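PDB 1AW9: glutathione s-transferase III from Zea mays, which probably conjugates reduced glutathione to hydrophobic electrophiles, including certain herbicides, and so takes part in their detoxification. Local coordinates for residues T19-N22 and D27-I30; E62-S67 and N71-S76; V97-E102 and F161-A166; D144-H149 and A166-Y171. All coordinates share one frame; numbering follows the deposited sequence.

Contact 1: T19-N22 and D27-I30. With CD (cadmium ion), chain F.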
loop_
_atom_site.group_PDB
_atom_site.type_symbol
_atom_site.label_atom_id
_atom_site.label_comp_id
_atom_site.label_asym_id
_atom_site.label_seq_id
_atom_site.Cartn_x
_atom_site.Cartn_y
_atom_site.Cartn_z
ATOM N N THR A 19 3.383 30.879 14.063
ATOM C CA THR A 19 2.604 31.776 13.220
ATOM C C THR A 19 1.574 32.499 14.079
ATOM O O THR A 19 1.530 33.721 14.117
ATOM C CB THR A 19 1.878 30.994 12.085
ATOM O OG1 THR A 19 2.846 30.478 11.173
ATOM C CG2 THR A 19 0.952 31.871 11.307
ATOM N N VAL A 20 0.761 31.741 14.791
ATOM C CA VAL A 20 -0.254 32.328 15.622
ATOM C C VAL A 20 0.333 33.094 16.818
ATOM O O VAL A 20 -0.202 34.134 17.190
ATOM C CB VAL A 20 -1.293 31.265 16.021
ATOM C CG1 VAL A 20 -2.164 31.731 17.150
ATOM C CG2 VAL A 20 -2.176 30.977 14.837
ATOM N N LEU A 21 1.467 32.663 17.366
ATOM C CA LEU A 21 2.040 33.389 18.507
ATOM C C LEU A 21 2.540 34.783 18.090
ATOM O O LEU A 21 2.351 35.748 18.826
ATOM C CB LEU A 21 3.149 32.590 19.207
ATOM C CG LEU A 21 2.802 31.229 19.867
ATOM C CD1 LEU A 21 4.051 30.557 20.335
ATOM C CD2 LEU A 21 1.851 31.340 21.011
ATOM N N ASN A 22 3.128 34.907 16.903
ATOM C CA ASN A 22 3.585 36.209 16.442
ATOM C C ASN A 22 2.427 37.126 16.102
ATOM O O ASN A 22 2.492 38.315 16.347
ATOM C CB ASN A 22 4.481 36.072 15.248
ATOM C CG ASN A 22 5.754 35.436 15.608
ATOM O OD1 ASN A 22 6.318 35.755 16.637
ATOM N ND2 ASN A 22 6.204 34.480 14.807
ATOM N N ASP A 27 5.073 36.548 23.725
ATOM C CA ASP A 27 6.478 36.184 23.904
ATOM C C ASP A 27 6.594 34.694 24.099
ATOM O O ASP A 27 5.834 34.117 24.881
ATOM C CB ASP A 27 7.060 36.826 25.149
ATOM C CG ASP A 27 7.546 38.211 24.901
ATOM O OD1 ASP A 27 8.560 38.355 24.157
ATOM O OD2 ASP A 27 6.916 39.147 25.459
ATOM N N PHE A 28 7.619 34.096 23.509
ATOM C CA PHE A 28 7.797 32.658 23.618
ATOM C C PHE A 28 9.158 32.239 23.146
ATOM O O PHE A 28 9.836 33.000 22.477
ATOM C CB PHE A 28 6.741 31.930 22.758
ATOM C CG PHE A 28 6.918 32.136 21.269
ATOM C CD1 PHE A 28 6.298 33.213 20.618
ATOM C CD2 PHE A 28 7.694 31.255 20.520
ATOM C CE1 PHE A 28 6.454 33.400 19.254
ATOM C CE2 PHE A 28 7.853 31.436 19.158
ATOM C CZ PHE A 28 7.232 32.508 18.521
ATOM N N GLU A 29 9.584 31.045 23.540
ATOM C CA GLU A 29 10.856 30.520 23.059
ATOM C C GLU A 29 10.601 29.114 22.509
ATOM O O GLU A 29 9.726 28.409 22.979
ATOM C CB GLU A 29 11.960 30.565 24.123
ATOM C CG GLU A 29 11.689 29.814 25.431
ATOM C CD GLU A 29 13.003 29.379 26.147
ATOM O OE1 GLU A 29 14.123 29.622 25.599
ATOM O OE2 GLU A 29 12.912 28.770 27.248
ATOM N N ILE A 30 11.271 28.765 21.427
ATOM C CA ILE A 30 11.061 27.466 20.844
ATOM C C ILE A 30 12.118 26.572 21.397
ATOM O O ILE A 30 13.290 26.746 21.080
ATOM C CB ILE A 30 11.209 27.497 19.324
ATOM C CG1 ILE A 30 10.099 28.348 18.696
ATOM C CG2 ILE A 30 11.179 26.088 18.788
ATOM C CD1 ILE A 30 10.195 28.482 17.201
HETATM CD CD CD F . 7.235 41.431 24.584
#
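Within the beta-alpha-beta unit of the thioredoxin-like domain, Leu-21 on helix 12-23 meets Phe-28 at the start of strand 28-31. The leucine covers one face of the phenyl ring in a CH-pi contact: CD1 of Leu-21 stands 3.5 Å from the centroid of the Phe-28 ring, 18° off the ring normal and shifted toward the CG side. CB of Leu-21 adds a second touch, 3.4 Å from CE1 of Phe-28, so the leucine lies along the ring from CG to CE1. Phe-28 takes the first torsion that places CG between the backbone N and the carbonyl carbon (chi1 67°), which turns the ring toward the Leu-21 side chain. In this unit helix 12-23 links the parallel neighbours 3-6 and 28-31, and Leu-3 of the former touches both Leu-21 and Phe-28, part of the apolar layer between helix and sheet. At the ring edge, near its plane, the amide oxygen OD1 of Asn-22 lies 3.5 Å from CE1 of Phe-28, with amide and ring planes 44° apart. Asn-22 ND2 is hydrogen-bonded to Thr-206 of helix 201-209. Asp-27, just before the strand, points away from the helix, and its OD2 binds a cadmium ion at 2.5 Å.

Contact 2: E62-S67 and N71-S76. With CD (cadmium ion), chain E.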
loop_
_atom_site.group_PDB
_atom_site.type_symbol
_atom_site.label_atom_id
_atom_site.label_comp_id
_atom_site.label_asym_id
_atom_site.label_seq_id
_atom_site.Cartn_x
_atom_site.Cartn_y
_atom_site.Cartn_z
ATOM N N GLU A 62 -0.529 25.431 32.263
ATOM C CA GLU A 62 -1.197 24.705 31.202
ATOM C C GLU A 62 -0.247 24.083 30.221
ATOM O O GLU A 62 0.757 24.678 29.848
ATOM C CB GLU A 62 -2.092 25.666 30.435
ATOM C CG GLU A 62 -3.060 26.409 31.301
ATOM C CD GLU A 62 -4.186 25.517 31.782
ATOM O OE1 GLU A 62 -3.906 24.383 32.256
ATOM O OE2 GLU A 62 -5.361 25.945 31.676
ATOM N N VAL A 63 -0.569 22.867 29.819
ATOM C CA VAL A 63 0.207 22.146 28.811
ATOM C C VAL A 63 -0.807 21.756 27.739
ATOM O O VAL A 63 -1.903 21.266 28.032
ATOM C CB VAL A 63 0.863 20.842 29.326
ATOM C CG1 VAL A 63 1.770 20.252 28.243
ATOM C CG2 VAL A 63 1.662 21.091 30.587
ATOM N N LEU A 64 -0.485 22.060 26.498
ATOM C CA LEU A 64 -1.378 21.722 25.412
ATOM C C LEU A 64 -0.521 21.107 24.341
ATOM O O LEU A 64 0.695 21.304 24.308
ATOM C CB LEU A 64 -2.095 22.978 24.876
ATOM C CG LEU A 64 -3.029 23.736 25.839
ATOM C CD1 LEU A 64 -2.253 24.892 26.445
ATOM C CD2 LEU A 64 -4.296 24.237 25.156
ATOM N N PHE A 65 -1.142 20.270 23.537
ATOM C CA PHE A 65 -0.476 19.624 22.415
ATOM C C PHE A 65 -1.613 19.547 21.383
ATOM O O PHE A 65 -2.800 19.767 21.741
ATOM C CB PHE A 65 0.157 18.275 22.803
ATOM C CG PHE A 65 -0.775 17.347 23.527
ATOM C CD1 PHE A 65 -1.647 16.515 22.827
ATOM C CD2 PHE A 65 -0.799 17.312 24.909
ATOM C CE1 PHE A 65 -2.525 15.673 23.501
ATOM C CE2 PHE A 65 -1.680 16.466 25.599
ATOM C CZ PHE A 65 -2.540 15.651 24.895
ATOM N N GLU A 66 -1.232 19.306 20.122
ATOM C CA GLU A 66 -2.105 19.308 18.918
ATOM C C GLU A 66 -1.983 20.780 18.494
ATOM O O GLU A 66 -2.557 21.661 19.117
ATOM C CB GLU A 66 -3.574 18.972 19.211
ATOM C CG GLU A 66 -3.860 17.528 19.635
ATOM C CD GLU A 66 -3.318 16.523 18.631
ATOM O OE1 GLU A 66 -3.927 16.336 17.536
ATOM O OE2 GLU A 66 -2.254 15.935 18.950
ATOM N N SER A 67 -1.185 21.043 17.479
ATOM C CA SER A 67 -0.941 22.404 17.024
ATOM C C SER A 67 -2.208 23.257 16.869
ATOM O O SER A 67 -2.224 24.413 17.276
ATOM C CB SER A 67 -0.088 22.412 15.734
ATOM O OG SER A 67 -0.887 22.062 14.609
ATOM N N ASN A 71 -3.302 26.589 18.811
ATOM C CA ASN A 71 -3.676 27.810 18.114
ATOM C C ASN A 71 -5.041 28.344 18.504
ATOM O O ASN A 71 -5.230 29.548 18.660
ATOM C CB ASN A 71 -3.599 27.614 16.601
ATOM C CG ASN A 71 -2.190 27.601 16.133
ATOM O OD1 ASN A 71 -1.290 27.703 16.955
ATOM N ND2 ASN A 71 -1.967 27.497 14.835
ATOM N N ARG A 72 -6.001 27.463 18.706
ATOM C CA ARG A 72 -7.311 27.939 19.030
ATOM C C ARG A 72 -7.342 28.461 20.456
ATOM O O ARG A 72 -7.920 29.517 20.725
ATOM C CB ARG A 72 -8.335 26.849 18.810
ATOM C CG ARG A 72 -9.727 27.330 19.082
ATOM C CD ARG A 72 -10.670 26.940 17.982
ATOM N NE ARG A 72 -11.926 27.686 18.075
ATOM C CZ ARG A 72 -12.973 27.464 17.293
ATOM N NH1 ARG A 72 -12.913 26.516 16.363
ATOM N NH2 ARG A 72 -14.068 28.199 17.423
ATOM N N TYR A 73 -6.689 27.743 21.360
ATOM C CA TYR A 73 -6.621 28.136 22.768
ATOM C C TYR A 73 -5.993 29.523 22.910
ATOM O O TYR A 73 -6.555 30.413 23.520
ATOM C CB TYR A 73 -5.805 27.115 23.540
ATOM C CG TYR A 73 -5.361 27.562 24.907
ATOM C CD1 TYR A 73 -6.199 27.442 26.017
ATOM C CD2 TYR A 73 -4.065 28.036 25.102
ATOM C CE1 TYR A 73 -5.747 27.768 27.283
ATOM C CE2 TYR A 73 -3.606 28.365 26.356
ATOM C CZ TYR A 73 -4.445 28.222 27.440
ATOM O OH TYR A 73 -3.923 28.481 28.687
ATOM N N ILE A 74 -4.816 29.692 22.343
ATOM C CA ILE A 74 -4.132 30.953 22.377
ATOM C C ILE A 74 -4.971 32.056 21.709
ATOM O O ILE A 74 -4.986 33.163 22.204
ATOM C CB ILE A 74 -2.788 30.825 21.654
ATOM C CG1 ILE A 74 -1.842 29.921 22.448
ATOM C CG2 ILE A 74 -2.226 32.189 21.310
ATOM C CD1 ILE A 74 -1.600 30.333 23.888
ATOM N N ALA A 75 -5.657 31.758 20.602
ATOM C CA ALA A 75 -6.458 32.753 19.875
ATOM C C ALA A 75 -7.644 33.276 20.669
ATOM O O ALA A 75 -8.054 34.422 20.498
ATOM C CB ALA A 75 -6.922 32.214 18.526
ATOM N N SER A 76 -8.224 32.443 21.518
ATOM C CA SER A 76 -9.350 32.907 22.319
ATOM C C SER A 76 -8.899 33.416 23.683
ATOM O O SER A 76 -9.462 34.371 24.204
ATOM C CB SER A 76 -10.422 31.820 22.466
ATOM O OG SER A 76 -9.850 30.540 22.687
HETATM CD CD CD E . -1.989 14.886 16.865
#
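Both methyls of Leu-64 lie over the same face of the Tyr-73 ring, and the second torsion of this leucine (chi2 97°) is far from a staggered value. CD2 of Leu-64 sits near the inner rim, 3.5 Å from CG of Tyr-73, while CD1 reaches farther out, 3.7 Å from CE2 of Tyr-73. Measured to the Tyr-73 centroid, Leu-64 CD2 is 3.9 Å away, a CH-pi contact. With CG anti to the backbone N (chi1 165°), the tyrosine ring points toward the strand. Its hydroxyl end passes the bent chain of Glu-62, with CG of Glu-62 3.4 Å from OH of Tyr-73; that hydroxyl is hydrogen-bonded to Asp-59 OD2 and Lys-77 NZ.

Nearer the start of the helix, Asn-71 N gives a nearly straight hydrogen bond to Ser-67 O (2.9 Å, N-H...O 164°), the first-turn bond of helix 67-77. The side-chain amide of Asn-71 is held instead through ND2, by Asn-167 OD1 and the carbonyl of Arg-16. Glu-66, at the N-cap position, turns its carboxylate away from the helix and chelates a cadmium ion through both OE1 and OE2, beside His-105 of the second subunit. Strand 62-65 is one of the two outermost strands of the sheet within this chain, and its passage into helix 67-77 is the strand-to-helix turn of the thioredoxin-like glutathione transferase domain, where Glu-66 and Ser-67 probably bind glutathione, as in a close relative.

Contact 3: V97-E102 and F161-A166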
loop_
_atom_site.group_PDB
_atom_site.type_symbol
_atom_site.label_atom_id
_atom_site.label_comp_id
_atom_site.label_asym_id
_atom_site.label_seq_id
_atom_site.Cartn_x
_atom_site.Cartn_y
_atom_site.Cartn_z
ATOM N N VAL A 97 -16.177 26.087 9.359
ATOM C CA VAL A 97 -16.078 25.216 8.209
ATOM C C VAL A 97 -14.661 25.205 7.638
ATOM O O VAL A 97 -14.096 24.149 7.479
ATOM C CB VAL A 97 -17.096 25.616 7.152
ATOM C CG1 VAL A 97 -16.834 24.887 5.876
ATOM C CG2 VAL A 97 -18.499 25.273 7.650
ATOM N N TRP A 98 -14.043 26.365 7.430
ATOM C CA TRP A 98 -12.702 26.407 6.866
ATOM C C TRP A 98 -11.572 25.976 7.773
ATOM O O TRP A 98 -10.452 25.741 7.279
ATOM C CB TRP A 98 -12.391 27.759 6.203
ATOM C CG TRP A 98 -13.200 27.883 4.987
ATOM C CD1 TRP A 98 -14.481 28.346 4.919
ATOM C CD2 TRP A 98 -12.916 27.307 3.716
ATOM N NE1 TRP A 98 -15.029 28.047 3.707
ATOM C CE2 TRP A 98 -14.086 27.418 2.936
ATOM C CE3 TRP A 98 -11.794 26.686 3.162
ATOM C CZ2 TRP A 98 -14.173 26.932 1.615
ATOM C CZ3 TRP A 98 -11.880 26.197 1.846
ATOM C CH2 TRP A 98 -13.063 26.327 1.093
ATOM N N LEU A 99 -11.841 25.888 9.080
ATOM C CA LEU A 99 -10.849 25.419 10.080
ATOM C C LEU A 99 -10.768 23.919 9.930
ATOM O O LEU A 99 -9.707 23.344 10.069
ATOM C CB LEU A 99 -11.257 25.753 11.519
ATOM C CG LEU A 99 -10.938 27.173 11.973
ATOM C CD1 LEU A 99 -11.730 27.535 13.254
ATOM C CD2 LEU A 99 -9.423 27.367 12.125
ATOM N N GLU A 100 -11.919 23.296 9.728
ATOM C CA GLU A 100 -11.996 21.874 9.502
ATOM C C GLU A 100 -11.519 21.490 8.084
ATOM O O GLU A 100 -10.851 20.452 7.892
ATOM C CB GLU A 100 -13.414 21.423 9.735
ATOM C CG GLU A 100 -13.678 21.219 11.151
ATOM C CD GLU A 100 -12.872 20.021 11.678
ATOM O OE1 GLU A 100 -13.216 18.870 11.309
ATOM O OE2 GLU A 100 -11.900 20.224 12.439
ATOM N N VAL A 101 -11.859 22.299 7.078
ATOM C CA VAL A 101 -11.408 22.001 5.720
ATOM C C VAL A 101 -9.875 21.903 5.697
ATOM O O VAL A 101 -9.309 20.992 5.087
ATOM C CB VAL A 101 -11.912 23.056 4.686
ATOM C CG1 VAL A 101 -11.253 22.837 3.334
ATOM C CG2 VAL A 101 -13.406 22.943 4.532
ATOM N N GLU A 102 -9.206 22.820 6.388
ATOM C CA GLU A 102 -7.745 22.840 6.443
ATOM C C GLU A 102 -7.206 21.567 7.099
ATOM O O GLU A 102 -6.225 20.985 6.636
ATOM C CB GLU A 102 -7.251 24.069 7.223
ATOM C CG GLU A 102 -5.720 24.234 7.336
ATOM C CD GLU A 102 -5.086 23.485 8.524
ATOM O OE1 GLU A 102 -5.622 23.562 9.636
ATOM O OE2 GLU A 102 -4.046 22.812 8.364
ATOM N N PHE A 161 -8.712 38.556 7.833
ATOM C CA PHE A 161 -7.787 37.473 8.067
ATOM C C PHE A 161 -8.122 36.901 9.453
ATOM O O PHE A 161 -8.252 37.646 10.433
ATOM C CB PHE A 161 -6.367 38.033 7.998
ATOM C CG PHE A 161 -5.303 37.071 8.405
ATOM C CD1 PHE A 161 -4.916 36.966 9.742
ATOM C CD2 PHE A 161 -4.614 36.341 7.444
ATOM C CE1 PHE A 161 -3.860 36.166 10.112
ATOM C CE2 PHE A 161 -3.532 35.519 7.808
ATOM C CZ PHE A 161 -3.155 35.434 9.134
ATOM N N THR A 162 -8.371 35.594 9.501
ATOM C CA THR A 162 -8.710 34.951 10.750
ATOM C C THR A 162 -7.790 33.765 10.983
ATOM O O THR A 162 -6.816 33.558 10.246
ATOM C CB THR A 162 -10.199 34.467 10.780
ATOM O OG1 THR A 162 -10.411 33.485 9.758
ATOM C CG2 THR A 162 -11.166 35.635 10.566
ATOM N N LEU A 163 -8.092 33.011 12.044
ATOM C CA LEU A 163 -7.349 31.824 12.427
ATOM C C LEU A 163 -7.357 30.827 11.254
ATOM O O LEU A 163 -6.345 30.177 10.969
ATOM C CB LEU A 163 -8.003 31.209 13.661
ATOM C CG LEU A 163 -7.312 30.007 14.321
ATOM C CD1 LEU A 163 -5.922 30.404 14.844
ATOM C CD2 LEU A 163 -8.195 29.473 15.439
ATOM N N ALA A 164 -8.491 30.728 10.571
ATOM C CA ALA A 164 -8.622 29.829 9.430
ATOM C C ALA A 164 -7.490 30.025 8.421
ATOM O O ALA A 164 -6.896 29.038 7.976
ATOM C CB ALA A 164 -9.990 29.997 8.755
ATOM N N ASP A 165 -7.122 31.276 8.120
ATOM C CA ASP A 165 -6.045 31.529 7.139
ATOM C C ASP A 165 -4.661 31.263 7.707
ATOM O O ASP A 165 -3.804 30.702 7.021
ATOM C CB ASP A 165 -6.085 32.970 6.585
ATOM C CG ASP A 165 -7.486 33.412 6.200
ATOM O OD1 ASP A 165 -8.186 33.895 7.085
ATOM O OD2 ASP A 165 -7.935 33.248 5.050
ATOM N N ALA A 166 -4.461 31.654 8.965
ATOM C CA ALA A 166 -3.177 31.536 9.621
ATOM C C ALA A 166 -2.712 30.078 9.750
ATOM O O ALA A 166 -1.507 29.790 9.649
ATOM C CB ALA A 166 -3.238 32.233 11.010
#
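With CG beside the backbone N (chi1 -82°) and the chain extended at chi2 (164°), Leu-99 sends its CD2 methyl across to the first turn of helix 163-166. This is a close helix-helix contact in the all-helical C-terminal domain of the glutathione transferase fold: the CA atoms of Leu-99 and Ala-164 are 5.0 Å apart, a spacing that the small alanine side chain makes possible. CD2 of Leu-99 rests against the backbone of the short helix, 3.7 Å from CA of Ala-164, and lies 4.0 Å from CG of Leu-163. One residue earlier, CB of Trp-98 approaches CB of Ala-164 to 4.2 Å, so the alanine methyl packs against the root of the tryptophan. The indole itself leads away from helix 163-166 to stack on His-149 and to meet Tyr-146 edge-to-face. No hydrogen bond crosses between the segments 97-102 and 161-166; the interface is apolar.

The beginning of the short helix is organised by a capping box of Thr-162 and Asp-165. OG1 of Thr-162 accepts a weak bond from Ala-164 N, and OD2 of Asp-165 is taken by Trp-193 and Leu-156. The other carboxylate oxygen, Asp-165 OD1, accepts from Thr-162 N at 3.0 Å, on its anti side and nearly straight at 177°.

Contact 4: D144-H149 and A166-Y171. With CD (cadmium ion), chain B.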
loop_
_atom_site.group_PDB
_atom_site.type_symbol
_atom_site.label_atom_id
_atom_site.label_comp_id
_atom_site.label_asym_id
_atom_site.label_seq_id
_atom_site.Cartn_x
_atom_site.Cartn_y
_atom_site.Cartn_z
ATOM N N ASP A 144 -9.054 23.741 -6.052
ATOM C CA ASP A 144 -10.017 24.223 -7.038
ATOM C C ASP A 144 -11.216 24.750 -6.279
ATOM O O ASP A 144 -11.911 25.632 -6.747
ATOM C CB ASP A 144 -10.491 23.110 -7.961
ATOM C CG ASP A 144 -9.492 22.786 -9.036
ATOM O OD1 ASP A 144 -8.582 23.586 -9.318
ATOM O OD2 ASP A 144 -9.592 21.693 -9.596
ATOM N N VAL A 145 -11.500 24.141 -5.133
ATOM C CA VAL A 145 -12.598 24.584 -4.288
ATOM C C VAL A 145 -12.205 25.868 -3.542
ATOM O O VAL A 145 -13.041 26.729 -3.320
ATOM C CB VAL A 145 -13.089 23.485 -3.316
ATOM C CG1 VAL A 145 -14.168 24.063 -2.388
ATOM C CG2 VAL A 145 -13.638 22.270 -4.115
ATOM N N TYR A 146 -10.940 25.992 -3.152
ATOM C CA TYR A 146 -10.449 27.189 -2.489
ATOM C C TYR A 146 -10.524 28.327 -3.512
ATOM O O TYR A 146 -10.879 29.448 -3.192
ATOM C CB TYR A 146 -8.974 27.022 -2.066
ATOM C CG TYR A 146 -8.735 26.367 -0.724
ATOM C CD1 TYR A 146 -9.207 25.081 -0.453
ATOM C CD2 TYR A 146 -7.997 27.015 0.270
ATOM C CE1 TYR A 146 -8.946 24.451 0.775
ATOM C CE2 TYR A 146 -7.744 26.400 1.500
ATOM C CZ TYR A 146 -8.224 25.118 1.738
ATOM O OH TYR A 146 -8.049 24.562 2.973
ATOM N N GLU A 147 -10.145 28.039 -4.742
ATOM C CA GLU A 147 -10.137 29.031 -5.800
ATOM C C GLU A 147 -11.520 29.642 -6.028
ATOM O O GLU A 147 -11.668 30.859 -6.104
ATOM C CB GLU A 147 -9.599 28.388 -7.074
ATOM C CG GLU A 147 -9.788 29.207 -8.295
ATOM C CD GLU A 147 -8.900 30.434 -8.367
ATOM O OE1 GLU A 147 -8.019 30.653 -7.517
ATOM O OE2 GLU A 147 -9.065 31.192 -9.328
ATOM N N ALA A 148 -12.535 28.800 -6.149
ATOM C CA ALA A 148 -13.879 29.291 -6.353
ATOM C C ALA A 148 -14.354 30.068 -5.116
ATOM O O ALA A 148 -15.014 31.100 -5.227
ATOM C CB ALA A 148 -14.785 28.153 -6.629
ATOM N N HIS A 149 -13.981 29.599 -3.934
ATOM C CA HIS A 149 -14.373 30.275 -2.707
ATOM C C HIS A 149 -13.690 31.628 -2.555
ATOM O O HIS A 149 -14.290 32.592 -2.097
ATOM C CB HIS A 149 -14.011 29.403 -1.509
ATOM C CG HIS A 149 -14.262 30.044 -0.175
ATOM N ND1 HIS A 149 -15.524 30.191 0.364
ATOM C CD2 HIS A 149 -13.402 30.534 0.751
ATOM C CE1 HIS A 149 -15.430 30.740 1.563
ATOM N NE2 HIS A 149 -14.154 30.956 1.818
ATOM N N ALA A 166 -4.461 31.654 8.965
ATOM C CA ALA A 166 -3.177 31.536 9.621
ATOM C C ALA A 166 -2.712 30.078 9.750
ATOM O O ALA A 166 -1.507 29.790 9.649
ATOM C CB ALA A 166 -3.238 32.233 11.010
ATOM N N ASN A 167 -3.677 29.172 9.950
ATOM C CA ASN A 167 -3.395 27.742 10.097
ATOM C C ASN A 167 -2.830 27.128 8.817
ATOM O O ASN A 167 -2.193 26.074 8.854
ATOM C CB ASN A 167 -4.647 26.989 10.566
ATOM C CG ASN A 167 -4.798 26.993 12.094
ATOM O OD1 ASN A 167 -3.899 27.425 12.821
ATOM N ND2 ASN A 167 -5.894 26.458 12.580
ATOM N N HIS A 168 -2.996 27.835 7.699
ATOM C CA HIS A 168 -2.506 27.376 6.414
ATOM C C HIS A 168 -1.132 27.854 6.120
ATOM O O HIS A 168 -0.431 27.221 5.362
ATOM C CB HIS A 168 -3.355 27.923 5.290
ATOM C CG HIS A 168 -4.674 27.243 5.139
ATOM N ND1 HIS A 168 -5.774 27.588 5.877
ATOM C CD2 HIS A 168 -5.071 26.278 4.286
ATOM C CE1 HIS A 168 -6.802 26.872 5.482
ATOM N NE2 HIS A 168 -6.406 26.060 4.508
ATOM N N ALA A 169 -0.732 28.979 6.692
ATOM C CA ALA A 169 0.544 29.580 6.344
ATOM C C ALA A 169 1.845 28.785 6.279
ATOM O O ALA A 169 2.596 28.938 5.301
ATOM C CB ALA A 169 0.740 30.850 7.119
ATOM N N SER A 170 2.146 27.964 7.298
ATOM C CA SER A 170 3.397 27.208 7.301
ATOM C C SER A 170 3.450 26.199 6.189
ATOM O O SER A 170 4.478 26.068 5.538
ATOM C CB SER A 170 3.695 26.557 8.644
ATOM O OG SER A 170 2.766 25.574 8.973
ATOM N N TYR A 171 2.346 25.509 5.932
ATOM C CA TYR A 171 2.338 24.545 4.859
ATOM C C TYR A 171 2.323 25.168 3.473
ATOM O O TYR A 171 2.926 24.606 2.560
ATOM C CB TYR A 171 1.283 23.477 5.068
ATOM C CG TYR A 171 1.848 22.309 5.870
ATOM C CD1 TYR A 171 2.551 21.280 5.238
ATOM C CD2 TYR A 171 1.701 22.240 7.263
ATOM C CE1 TYR A 171 3.084 20.222 5.960
ATOM C CE2 TYR A 171 2.242 21.170 8.001
ATOM C CZ TYR A 171 2.926 20.172 7.332
ATOM O OH TYR A 171 3.437 19.096 8.031
HETATM CD CD CD B . -17.676 29.307 -0.035
HETATM O O HOH W 1 -17.933 29.067 -1.818
#
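A single short hydrogen bond carries this contact: OH of Tyr-146 and NE2 of His-168 lie 2.7 Å apart, and either could be the donor. The two side chains come from opposite directions and meet at their edges, the hydroxyl near the imidazole plane and NE2 near the phenol plane. In both residues CG stands beside the backbone N (chi1 -86° in Tyr-146, -76° in His-168), and each ring is thereby directed at the other segment. Their rings are strongly turned against each other, with planes at 78° and centroids 5.4 Å apart, so neither ring covers the other. NE2 of His-168 is displaced to one flank of the phenol, where it also comes within 3.3 Å of CE2 of Tyr-146.

The bond spans a wide gap between backbones, for the CA atoms of Tyr-146 and His-168 are 11.9 Å apart. It thereby ties helix 129-152 to the segment 166-171, inside the helical bundle of the C-terminal domain, and joins two buried polar groups there.

In the next shell, ND1 of His-168 is hydrogen-bonded to the carbonyl oxygen of Ala-164, so both imidazole nitrogens are engaged and the rotation of the ring is fixed. Phe-106 and Glu-102 of helix 92-122 pack against His-168, while Val-101 and Val-190 touch Tyr-146. One turn along helix 129-152, His-149 binds a cadmium ion through ND1 at 2.4 Å, and its NE2 bonds the carbonyl of Leu-156.

How the contacts relate
Contacts 1 and 2 lie in the thioredoxin-like domain and reach the same mixed sheet at its two outermost strands, 28-31 and 62-65; their centres are 12 Å apart. Contacts 3 and 4, among the helices that follow, are 8 Å apart, share Ala-166 and alternate along the chain, whereas contact 1 closes before contact 2 opens and both precede the other pair. Between the two groups, Val-20 of helix 12-23 packs on Leu-163 and Ala-166, Leu-163 also touches helix 67-77, and Asn-71 of contact 2 reaches contact 4 through Asn-167. The helical domain is thus seated directly on the helices of the glutathione-binding domain, and contacts 2 and 3 also touch the second subunit.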